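Enoyl-acyl carrier protein reductase (Uncultured bacterium, PDB 6KIA) probably catalyses the NADH-dependent reduction of the enoyl-acyl carrier protein double bond in fatty-acid synthesis and is linked to triclosan resistance. Local coordinates at residues I51-R56 / P85-F90; Q344-Y349 / D381-M386. One frame throughout, in Å; residues are numbered along the deposited sequence.

Interaction 1 of 2, residues I51-R56 / P85-F90; sequences ITVGRR and PLMAGF. With NAI (1,4-dihydronicotinamide adenine dinucleotide), chain D.
Met87 buries the largest area of any residue here, wedged against Val53, Arg56 and the adenine of NAI. Its CG lies anti to the backbone N (chi1 -175°), and bends at chi2 and chi3 fold the thioether back across Val53. CB rests on the carbonyl oxygen of Val53. CG reaches Arg56, 4.0 Å from NH2, the arginine chain crossing it obliquely. SD touches both Val53 CB, at 3.9 Å, and N6A of NAI, at 3.7 Å. At the tip, CE ends near both Val53 O and Arg56 NE, two buried polar atoms that have no hydrogen-bond partner in the model. One backbone bond ties the segments: Leu86 N donates to Thr52 O over 2.9 Å, nearly straight at 163° and directed at a lone pair in the carbonyl plane. Beside it, Leu86 CD1 meets Ile51 CG2 at 3.7 Å, the two side chains crossing at about a right angle.

Strands 47-56 and 80-83 are parallel neighbours in a Rossmann-type sheet; Val53, in the break of strand 47-56, and the loop that follows strand 80-83 line the adenine pocket. Thr52 OG1 accepts from Gly54 N in an ST turn and is also hydrogen-bonded to Glu27. Gly54 has positive phi, and its CA lies close against Pro85 CB, with no space for a CB between them. Leu86 centres an inverse gamma turn that leads into the purine-reading backbone. Ala88 N donates to N1A of NAI at 2.9 Å, and N6A donates to Ala88 O at the same length, so one residue recognises the donor-acceptor edge of adenine. Val53 CG1, anti to its carbonyl carbon, touches C2A of NAI at 3.5 Å, while Arg133 NH1 is hydrogen-bonded to Met87 O.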
ATOM      1  N   ILE A  51     -15.010   5.142  -4.831  1.00 19.91           N
ATOM      2  CA  ILE A  51     -14.885   6.581  -4.711  1.00 20.60           C
ATOM      3  C   ILE A  51     -13.952   7.132  -5.781  1.00 21.92           C
ATOM      4  O   ILE A  51     -13.271   6.377  -6.490  1.00 23.76           O
ATOM      5  CB  ILE A  51     -14.384   6.989  -3.291  1.00 23.14           C
ATOM      6  CG1 ILE A  51     -12.995   6.423  -2.967  1.00 22.43           C
ATOM      7  CG2 ILE A  51     -15.356   6.477  -2.226  1.00 22.54           C
ATOM      8  CD1 ILE A  51     -11.810   7.272  -3.408  1.00 23.05           C
ATOM      9  N   THR A  52     -13.917   8.451  -5.894  1.00 23.92           N
ATOM     10  CA  THR A  52     -12.927   9.123  -6.733  1.00 27.13           C
ATOM     11  C   THR A  52     -12.275  10.201  -5.872  1.00 22.82           C
ATOM     12  O   THR A  52     -12.891  10.694  -4.924  1.00 23.37           O
ATOM     13  CB  THR A  52     -13.573   9.746  -8.005  1.00 27.39           C
ATOM     14  OG1 THR A  52     -12.599  10.500  -8.740  1.00 27.02           O
ATOM     15  CG2 THR A  52     -14.699  10.675  -7.624  1.00 25.53           C
ATOM     16  N   VAL A  53     -11.032  10.556  -6.171  1.00 21.80           N
ATOM     17  CA  VAL A  53     -10.426  11.679  -5.468  1.00 21.72           C
ATOM     18  C   VAL A  53     -10.724  12.981  -6.207  1.00 23.43           C
ATOM     19  O   VAL A  53     -10.374  14.065  -5.745  1.00 27.30           O
ATOM     20  CB  VAL A  53      -8.904  11.506  -5.307  1.00 25.24           C
ATOM     21  CG1 VAL A  53      -8.608  10.290  -4.439  1.00 22.87           C
ATOM     22  CG2 VAL A  53      -8.222  11.405  -6.676  1.00 25.93           C
ATOM     23  N   GLY A  54     -11.392  12.870  -7.351  1.00 27.94           N
ATOM     24  CA  GLY A  54     -11.723  14.037  -8.153  1.00 30.28           C
ATOM     25  C   GLY A  54     -10.508  14.518  -8.921  1.00 29.76           C
ATOM     26  O   GLY A  54      -9.521  13.793  -9.040  1.00 32.11           O
ATOM     27  N   ARG A  55     -10.575  15.731  -9.458  1.00 34.70           N
ATOM     28  CA  ARG A  55      -9.428  16.279 -10.172  1.00 39.33           C
ATOM     29  C   ARG A  55      -9.222  17.732  -9.760  1.00 35.04           C
ATOM     30  O   ARG A  55     -10.077  18.339  -9.114  1.00 32.17           O
ATOM     31  CB  ARG A  55      -9.629  16.185 -11.691  1.00 38.59           C
ATOM     32  CG  ARG A  55     -10.029  14.803 -12.167  1.00 41.57           C
ATOM     33  CD  ARG A  55      -8.863  13.836 -12.253  1.00 47.86           C
ATOM     34  NE  ARG A  55      -9.352  12.501 -12.588  1.00 49.35           N
ATOM     35  CZ  ARG A  55      -9.569  12.069 -13.823  1.00 54.58           C
ATOM     36  NH1 ARG A  55      -9.322  12.861 -14.860  1.00 52.17           N
ATOM     37  NH2 ARG A  55     -10.031  10.840 -14.021  1.00 54.13           N
ATOM     38  N   ARG A  56      -8.088  18.298 -10.152  1.00 41.15           N
ATOM     39  CA  ARG A  56      -7.811  19.703  -9.896  1.00 45.76           C
ATOM     40  C   ARG A  56      -8.046  20.517 -11.163  1.00 52.37           C
ATOM     41  O   ARG A  56      -7.599  20.123 -12.244  1.00 48.58           O
ATOM     42  CB  ARG A  56      -6.361  19.901  -9.436  1.00 45.40           C
ATOM     43  CG  ARG A  56      -5.953  19.205  -8.144  1.00 42.13           C
ATOM     44  CD  ARG A  56      -6.212  20.057  -6.907  1.00 40.24           C
ATOM     45  NE  ARG A  56      -6.009  19.287  -5.679  1.00 38.83           N
ATOM     46  CZ  ARG A  56      -6.329  19.715  -4.464  1.00 39.72           C
ATOM     47  NH1 ARG A  56      -6.864  20.921  -4.300  1.00 34.58           N
ATOM     48  NH2 ARG A  56      -6.120  18.935  -3.410  1.00 39.42           N
ATOM     49  N   PRO A  85     -15.345  14.555  -4.757  1.00 27.27           N
ATOM     50  CA  PRO A  85     -13.872  14.534  -4.740  1.00 28.31           C
ATOM     51  C   PRO A  85     -13.282  14.228  -3.361  1.00 31.53           C
ATOM     52  O   PRO A  85     -13.093  15.141  -2.546  1.00 33.95           O
ATOM     53  CB  PRO A  85     -13.496  15.946  -5.201  1.00 30.57           C
ATOM     54  CG  PRO A  85     -14.691  16.789  -4.854  1.00 29.06           C
ATOM     55  CD  PRO A  85     -15.889  15.904  -5.006  1.00 26.45           C
ATOM     56  N   LEU A  86     -12.954  12.956  -3.123  1.00 29.23           N
ATOM     57  CA  LEU A  86     -12.505  12.505  -1.818  1.00 26.95           C
ATOM     58  C   LEU A  86     -10.991  12.498  -1.756  1.00 28.43           C
ATOM     59  O   LEU A  86     -10.367  11.467  -1.472  1.00 26.71           O
ATOM     60  CB  LEU A  86     -13.036  11.099  -1.510  1.00 30.99           C
ATOM     61  CG  LEU A  86     -14.306  10.939  -0.675  1.00 35.47           C
ATOM     62  CD1 LEU A  86     -14.426   9.485  -0.200  1.00 30.05           C
ATOM     63  CD2 LEU A  86     -14.351  11.910   0.488  1.00 38.60           C
ATOM     64  N   MET A  87     -10.396  13.652  -2.042  1.00 24.84           N
ATOM     65  CA  MET A  87      -8.948  13.800  -1.941  1.00 23.10           C
ATOM     66  C   MET A  87      -8.501  13.964  -0.496  1.00 23.24           C
ATOM     67  O   MET A  87      -8.910  14.906   0.171  1.00 26.44           O
ATOM     68  CB  MET A  87      -8.488  15.019  -2.740  1.00 30.59           C
ATOM     69  CG  MET A  87      -6.995  15.136  -2.763  1.00 29.44           C
ATOM     70  SD  MET A  87      -6.283  14.094  -4.018  1.00 40.89           S
ATOM     71  CE  MET A  87      -6.469  15.201  -5.418  1.00 34.28           C
ATOM     72  N   ALA A  88      -7.654  13.059  -0.009  1.00 22.33           N
ATOM     73  CA  ALA A  88      -7.146  13.185   1.355  1.00 19.83           C
ATOM     74  C   ALA A  88      -5.893  14.037   1.396  1.00 22.83           C
ATOM     75  O   ALA A  88      -5.320  14.360   0.361  1.00 22.92           O
ATOM     76  CB  ALA A  88      -6.876  11.843   1.957  1.00 22.82           C
ATOM     77  N   GLY A  89      -5.484  14.402   2.607  1.00 23.81           N
ATOM     78  CA  GLY A  89      -4.329  15.264   2.790  1.00 26.11           C
ATOM     79  C   GLY A  89      -4.760  16.711   2.830  1.00 25.37           C
ATOM     80  O   GLY A  89      -5.887  17.057   2.466  1.00 27.42           O
ATOM     81  N   PHE A  90      -3.847  17.581   3.251  1.00 20.69           N
ATOM     82  CA  PHE A  90      -4.183  18.991   3.390  1.00 21.90           C
ATOM     83  C   PHE A  90      -3.141  19.870   2.717  1.00 27.31           C
ATOM     84  O   PHE A  90      -3.139  21.079   2.909  1.00 32.85           O
ATOM     85  CB  PHE A  90      -4.332  19.365   4.876  1.00 26.10           C
ATOM     86  CG  PHE A  90      -3.082  19.147   5.694  1.00 25.56           C
ATOM     87  CD1 PHE A  90      -2.773  17.887   6.197  1.00 26.79           C
ATOM     88  CD2 PHE A  90      -2.224  20.206   5.981  1.00 29.53           C
ATOM     89  CE1 PHE A  90      -1.632  17.674   6.953  1.00 27.67           C
ATOM     90  CE2 PHE A  90      -1.070  20.006   6.727  1.00 29.05           C
ATOM     91  CZ  PHE A  90      -0.763  18.741   7.217  1.00 28.90           C
TER
HETATM   92  PA  NAI D 501      -1.372   2.532  -5.958  1.00 17.93           P
HETATM   93  O1A NAI D 501      -2.048   1.713  -7.014  1.00 20.84           O
HETATM   94  O2A NAI D 501      -0.667   3.795  -6.413  1.00 21.45           O
HETATM   95  O5B NAI D 501      -2.460   2.840  -4.840  1.00 18.27           O
HETATM   96  C5B NAI D 501      -2.378   4.038  -4.094  1.00 19.72           C
HETATM   97  C4B NAI D 501      -3.814   4.198  -3.507  1.00 18.77           C
HETATM   98  O4B NAI D 501      -3.731   5.428  -2.564  1.00 18.65           O
HETATM   99  C3B NAI D 501      -4.699   4.454  -4.403  1.00 20.23           C
HETATM  100  O3B NAI D 501      -5.986   3.759  -4.138  1.00 21.64           O
HETATM  101  C2B NAI D 501      -4.909   6.093  -4.334  1.00 22.04           C
HETATM  102  O2B NAI D 501      -6.193   6.449  -4.967  1.00 20.17           O
HETATM  103  C1B NAI D 501      -4.845   6.350  -3.074  1.00 22.62           C
HETATM  104  N9A NAI D 501      -4.285   7.694  -2.819  1.00 22.03           N
HETATM  105  C8A NAI D 501      -3.084   8.268  -3.007  1.00 20.37           C
HETATM  106  N7A NAI D 501      -3.161   9.531  -2.592  1.00 20.25           N
HETATM  107  C5A NAI D 501      -4.418   9.741  -2.134  1.00 19.02           C
HETATM  108  C6A NAI D 501      -4.957  10.906  -1.610  1.00 22.06           C
HETATM  109  N6A NAI D 501      -4.430  12.221  -1.372  1.00 24.00           N
HETATM  110  N1A NAI D 501      -6.242  10.889  -1.219  1.00 20.58           N
HETATM  111  C2A NAI D 501      -6.990   9.749  -1.350  1.00 21.94           C
HETATM  112  N3A NAI D 501      -6.447   8.585  -1.870  1.00 23.26           N
HETATM  113  C4A NAI D 501      -5.136   8.608  -2.268  1.00 22.89           C
HETATM  114  O3  NAI D 501      -0.213   1.651  -5.171  1.00 18.07           O
HETATM  115  PN  NAI D 501      -0.382   0.460  -4.095  1.00 18.35           P
HETATM  116  O1N NAI D 501      -1.202  -0.652  -4.671  1.00 17.61           O
HETATM  117  O2N NAI D 501       1.054   0.069  -3.783  1.00 18.64           O
HETATM  118  O5D NAI D 501      -1.094   1.082  -2.811  1.00 17.46           O
HETATM  119  C5D NAI D 501      -2.294   0.534  -2.291  1.00 17.38           C
HETATM  120  C4D NAI D 501      -2.055   0.217  -0.797  1.00 17.30           C
HETATM  121  O4D NAI D 501      -1.213  -0.794  -0.711  1.00 17.14           O
HETATM  122  C3D NAI D 501      -1.364   1.387  -0.100  1.00 19.92           C
HETATM  123  O3D NAI D 501      -1.970   1.707   1.106  1.00 17.77           O
HETATM  124  C2D NAI D 501       0.036   0.794   0.173  1.00 20.21           C
HETATM  125  O2D NAI D 501       0.684   1.562   1.248  1.00 17.47           O
HETATM  126  C1D NAI D 501      -0.203  -0.459   0.458  1.00 17.16           C
HETATM  127  N1N NAI D 501       0.969  -1.325   0.333  1.00 18.80           N
HETATM  128  C2N NAI D 501       1.835  -1.232  -0.736  1.00 17.06           C
HETATM  129  C3N NAI D 501       2.978  -2.043  -0.779  1.00 16.95           C
HETATM  130  C7N NAI D 501       3.938  -1.991  -1.967  1.00 21.07           C
HETATM  131  O7N NAI D 501       5.074  -2.447  -1.874  1.00 20.70           O
HETATM  132  N7N NAI D 501       3.490  -1.415  -3.185  1.00 19.50           N
HETATM  133  C4N NAI D 501       3.255  -2.963   0.222  1.00 19.33           C
HETATM  134  C5N NAI D 501       2.342  -3.084   1.276  1.00 21.86           C
HETATM  135  C6N NAI D 501       1.211  -2.262   1.325  1.00 17.91           C

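Interaction 2 of 2, residues Q344-Y349 / D381-M386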
ATOM      1  N   GLN A 344      20.894 -16.302  -5.705  1.00 22.70           N
ATOM      2  CA  GLN A 344      22.041 -16.427  -4.816  1.00 24.72           C
ATOM      3  C   GLN A 344      22.551 -15.045  -4.420  1.00 24.34           C
ATOM      4  O   GLN A 344      22.984 -14.819  -3.286  1.00 23.19           O
ATOM      5  CB  GLN A 344      23.143 -17.254  -5.496  1.00 20.97           C
ATOM      6  CG  GLN A 344      24.350 -17.510  -4.593  1.00 31.32           C
ATOM      7  CD  GLN A 344      23.971 -18.317  -3.356  1.00 37.07           C
ATOM      8  OE1 GLN A 344      23.374 -19.393  -3.465  1.00 40.65           O
ATOM      9  NE2 GLN A 344      24.286 -17.788  -2.177  1.00 39.33           N
ATOM     10  N   LYS A 345      22.443 -14.082  -5.324  1.00 22.00           N
ATOM     11  CA  LYS A 345      22.878 -12.748  -4.992  1.00 23.48           C
ATOM     12  C   LYS A 345      21.947 -12.133  -3.940  1.00 24.87           C
ATOM     13  O   LYS A 345      22.385 -11.386  -3.037  1.00 21.95           O
ATOM     14  CB  LYS A 345      22.916 -11.896  -6.268  1.00 25.82           C
ATOM     15  CG  LYS A 345      23.204 -10.430  -6.063  1.00 33.37           C
ATOM     16  CD  LYS A 345      23.406  -9.766  -7.420  1.00 44.74           C
ATOM     17  CE  LYS A 345      24.583 -10.395  -8.182  1.00 47.87           C
ATOM     18  NZ  LYS A 345      25.941 -10.131  -7.616  1.00 46.98           N
ATOM     19  N   ILE A 346      20.664 -12.496  -4.007  1.00 20.44           N
ATOM     20  CA  ILE A 346      19.745 -12.078  -2.948  1.00 19.62           C
ATOM     21  C   ILE A 346      20.002 -12.806  -1.610  1.00 18.97           C
ATOM     22  O   ILE A 346      19.963 -12.196  -0.528  1.00 22.40           O
ATOM     23  CB  ILE A 346      18.282 -12.288  -3.376  1.00 17.97           C
ATOM     24  CG1 ILE A 346      17.980 -11.455  -4.623  1.00 20.86           C
ATOM     25  CG2 ILE A 346      17.319 -11.940  -2.195  1.00 20.45           C
ATOM     26  CD1 ILE A 346      17.925  -9.948  -4.357  1.00 22.54           C
ATOM     27  N   ASP A 347      20.332 -14.091  -1.656  1.00 22.29           N
ATOM     28  CA  ASP A 347      20.648 -14.776  -0.403  1.00 24.21           C
ATOM     29  C   ASP A 347      21.911 -14.160   0.244  1.00 26.51           C
ATOM     30  O   ASP A 347      21.956 -13.931   1.458  1.00 24.31           O
ATOM     31  CB  ASP A 347      20.841 -16.282  -0.625  1.00 26.60           C
ATOM     32  CG  ASP A 347      19.528 -17.001  -0.959  1.00 34.88           C
ATOM     33  OD1 ASP A 347      18.445 -16.533  -0.527  1.00 35.04           O
ATOM     34  OD2 ASP A 347      19.584 -18.050  -1.633  1.00 39.36           O
ATOM     35  N   ASP A 348      22.906 -13.870  -0.580  1.00 23.55           N
ATOM     36  CA  ASP A 348      24.126 -13.215  -0.123  1.00 24.63           C
ATOM     37  C   ASP A 348      23.806 -11.854   0.500  1.00 27.47           C
ATOM     38  O   ASP A 348      24.394 -11.461   1.516  1.00 28.20           O
ATOM     39  CB  ASP A 348      25.117 -13.054  -1.281  1.00 24.69           C
ATOM     40  CG  ASP A 348      25.790 -14.372  -1.676  1.00 36.10           C
ATOM     41  OD1 ASP A 348      25.702 -15.353  -0.910  1.00 34.03           O
ATOM     42  OD2 ASP A 348      26.375 -14.428  -2.783  1.00 35.32           O
ATOM     43  N   TYR A 349      22.885 -11.122  -0.132  1.00 23.48           N
ATOM     44  CA  TYR A 349      22.427  -9.832   0.385  1.00 21.47           C
ATOM     45  C   TYR A 349      21.849  -9.979   1.797  1.00 21.31           C
ATOM     46  O   TYR A 349      22.239  -9.261   2.711  1.00 22.49           O
ATOM     47  CB  TYR A 349      21.398  -9.254  -0.596  1.00 24.21           C
ATOM     48  CG  TYR A 349      20.749  -7.915  -0.275  1.00 23.15           C
ATOM     49  CD1 TYR A 349      21.418  -6.714  -0.504  1.00 20.22           C
ATOM     50  CD2 TYR A 349      19.433  -7.859   0.183  1.00 22.76           C
ATOM     51  CE1 TYR A 349      20.815  -5.489  -0.246  1.00 26.01           C
ATOM     52  CE2 TYR A 349      18.809  -6.636   0.430  1.00 22.94           C
ATOM     53  CZ  TYR A 349      19.509  -5.455   0.227  1.00 25.49           C
ATOM     54  OH  TYR A 349      18.899  -4.246   0.479  1.00 22.79           O
ATOM     55  N   ASP A 381      20.506  -2.422  -8.920  1.00 22.32           N
ATOM     56  CA  ASP A 381      21.000  -2.060 -10.245  1.00 26.56           C
ATOM     57  C   ASP A 381      21.583  -3.268 -10.997  1.00 26.35           C
ATOM     58  O   ASP A 381      21.304  -3.461 -12.194  1.00 27.12           O
ATOM     59  CB  ASP A 381      22.068  -0.968 -10.100  1.00 33.23           C
ATOM     60  CG  ASP A 381      21.472   0.423  -9.893  1.00 41.06           C
ATOM     61  OD1 ASP A 381      20.238   0.557  -9.701  1.00 42.71           O
ATOM     62  OD2 ASP A 381      22.264   1.385  -9.851  1.00 43.66           O
ATOM     63  N   GLU A 382      22.412  -4.062 -10.307  1.00 22.54           N
ATOM     64  CA  GLU A 382      23.018  -5.254 -10.906  1.00 24.15           C
ATOM     65  C   GLU A 382      21.966  -6.245 -11.414  1.00 23.74           C
ATOM     66  O   GLU A 382      22.056  -6.784 -12.545  1.00 27.76           O
ATOM     67  CB  GLU A 382      23.940  -5.975  -9.910  1.00 26.38           C
ATOM     68  CG  GLU A 382      25.240  -5.262  -9.582  1.00 41.09           C
ATOM     69  CD  GLU A 382      25.934  -5.842  -8.357  1.00 49.41           C
ATOM     70  OE1 GLU A 382      25.653  -7.005  -7.995  1.00 53.41           O
ATOM     71  OE2 GLU A 382      26.776  -5.138  -7.757  1.00 56.68           O
ATOM     72  N   ILE A 383      20.957  -6.467 -10.579  1.00 24.67           N
ATOM     73  CA  ILE A 383      19.932  -7.431 -10.964  1.00 20.31           C
ATOM     74  C   ILE A 383      19.147  -6.886 -12.160  1.00 23.71           C
ATOM     75  O   ILE A 383      18.893  -7.609 -13.120  1.00 23.74           O
ATOM     76  CB  ILE A 383      19.004  -7.765  -9.810  1.00 22.98           C
ATOM     77  CG1 ILE A 383      19.793  -8.598  -8.795  1.00 19.88           C
ATOM     78  CG2 ILE A 383      17.788  -8.553 -10.319  1.00 19.16           C
ATOM     79  CD1 ILE A 383      19.078  -8.791  -7.498  1.00 21.58           C
ATOM     80  N   THR A 384      18.791  -5.607 -12.141  1.00 22.85           N
ATOM     81  CA  THR A 384      18.136  -5.046 -13.315  1.00 23.66           C
ATOM     82  C   THR A 384      18.977  -5.198 -14.587  1.00 28.06           C
ATOM     83  O   THR A 384      18.440  -5.498 -15.666  1.00 24.23           O
ATOM     84  CB  THR A 384      17.797  -3.575 -13.090  1.00 31.04           C
ATOM     85  OG1 THR A 384      16.847  -3.506 -12.025  1.00 31.19           O
ATOM     86  CG2 THR A 384      17.190  -2.969 -14.350  1.00 28.39           C
ATOM     87  N   LYS A 385      20.295  -5.078 -14.464  1.00 28.18           N
ATOM     88  CA  LYS A 385      21.121  -5.214 -15.657  1.00 32.07           C
ATOM     89  C   LYS A 385      21.263  -6.665 -16.101  1.00 32.67           C
ATOM     90  O   LYS A 385      21.726  -6.921 -17.229  1.00 27.60           O
ATOM     91  CB  LYS A 385      22.520  -4.635 -15.433  1.00 40.18           C
ATOM     92  CG  LYS A 385      22.586  -3.144 -15.139  1.00 47.92           C
ATOM     93  CD  LYS A 385      24.047  -2.734 -14.956  1.00 55.50           C
ATOM     94  CE  LYS A 385      24.199  -1.480 -14.110  1.00 63.81           C
ATOM     95  NZ  LYS A 385      22.952  -0.678 -14.059  1.00 67.05           N
ATOM     96  N   MET A 386      20.798  -7.608 -15.273  1.00 28.23           N
ATOM     97  CA  MET A 386      20.718  -9.004 -15.739  1.00 28.10           C
ATOM     98  C   MET A 386      19.614  -9.287 -16.769  1.00 31.74           C
ATOM     99  O   MET A 386      19.566 -10.380 -17.342  1.00 28.40           O
ATOM    100  CB  MET A 386      20.497  -9.948 -14.561  1.00 25.10           C
ATOM    101  CG  MET A 386      21.653 -10.015 -13.587  1.00 27.84           C
ATOM    102  SD  MET A 386      21.140 -10.977 -12.169  1.00 27.41           S
ATOM    103  CE  MET A 386      22.600 -10.856 -11.140  1.00 27.57           C
TER
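Lys345 and Glu382 form a salt bridge between two helices, Lys345 NZ lying 3.2 Å from Glu382 OE1 and meeting that oxygen nearly along its C-O axis. The lysine starts out extended, CG anti to the backbone N, then bends at chi3 and chi4 (-60° and -69°) to turn its ammonium toward the acid; the glutamate chain comes across it at about a right angle. On the helix of Lys345 itself, Gln344 NE2 donates to Asp348 OD1 at 3.1 Å, one turn along, reaching the oxygen from above the carboxylate plane.

Beneath the ion pair the lysine's methylenes serve as apolar surface. CE of Lys345 touches the methyl CE of Met386 at 3.6 Å, where the extended methionine chain crosses obliquely, and CD lies 4.0 Å from CG1 of Ile383. Deeper still, the two isoleucines meet tip to tip, Ile346 CD1 on Ile383 CD1 at 3.5 Å, with their chains roughly perpendicular.

Helical segments 344-349 and 381-385 run antiparallel (175°), their axes 11.7 Å apart at closest approach, so long side chains bridge the interval. Phe307, in the loop before helix 309-315, touches both isoleucines, Leu342 of helix 339-351 packs on Ile383 and Met386, and Tyr349 continues the interface along helix 370-385 against Ile375, Met376 and Thr379.

Interaction 1 and interaction 2 lie on opposite sides of the chain's centre, about 39 Å apart between centres, and share no helix or strand. The first, partly buried, joins the broken part of strand 47-56 to the loop after its parallel neighbour 80-83; backbone groups and a cofactor carry its specific bonds, and some of its side chains (Val53, Met87, Ala88) also line the adenine. The second joins two helices farther from the centre and touches no NAI: side chains alone span it, with a charged pair at the more exposed edge over a buried apolar layer. The first forms part of the NAI pocket at the Rossmann-type sheet; the second lies between two antiparallel helices.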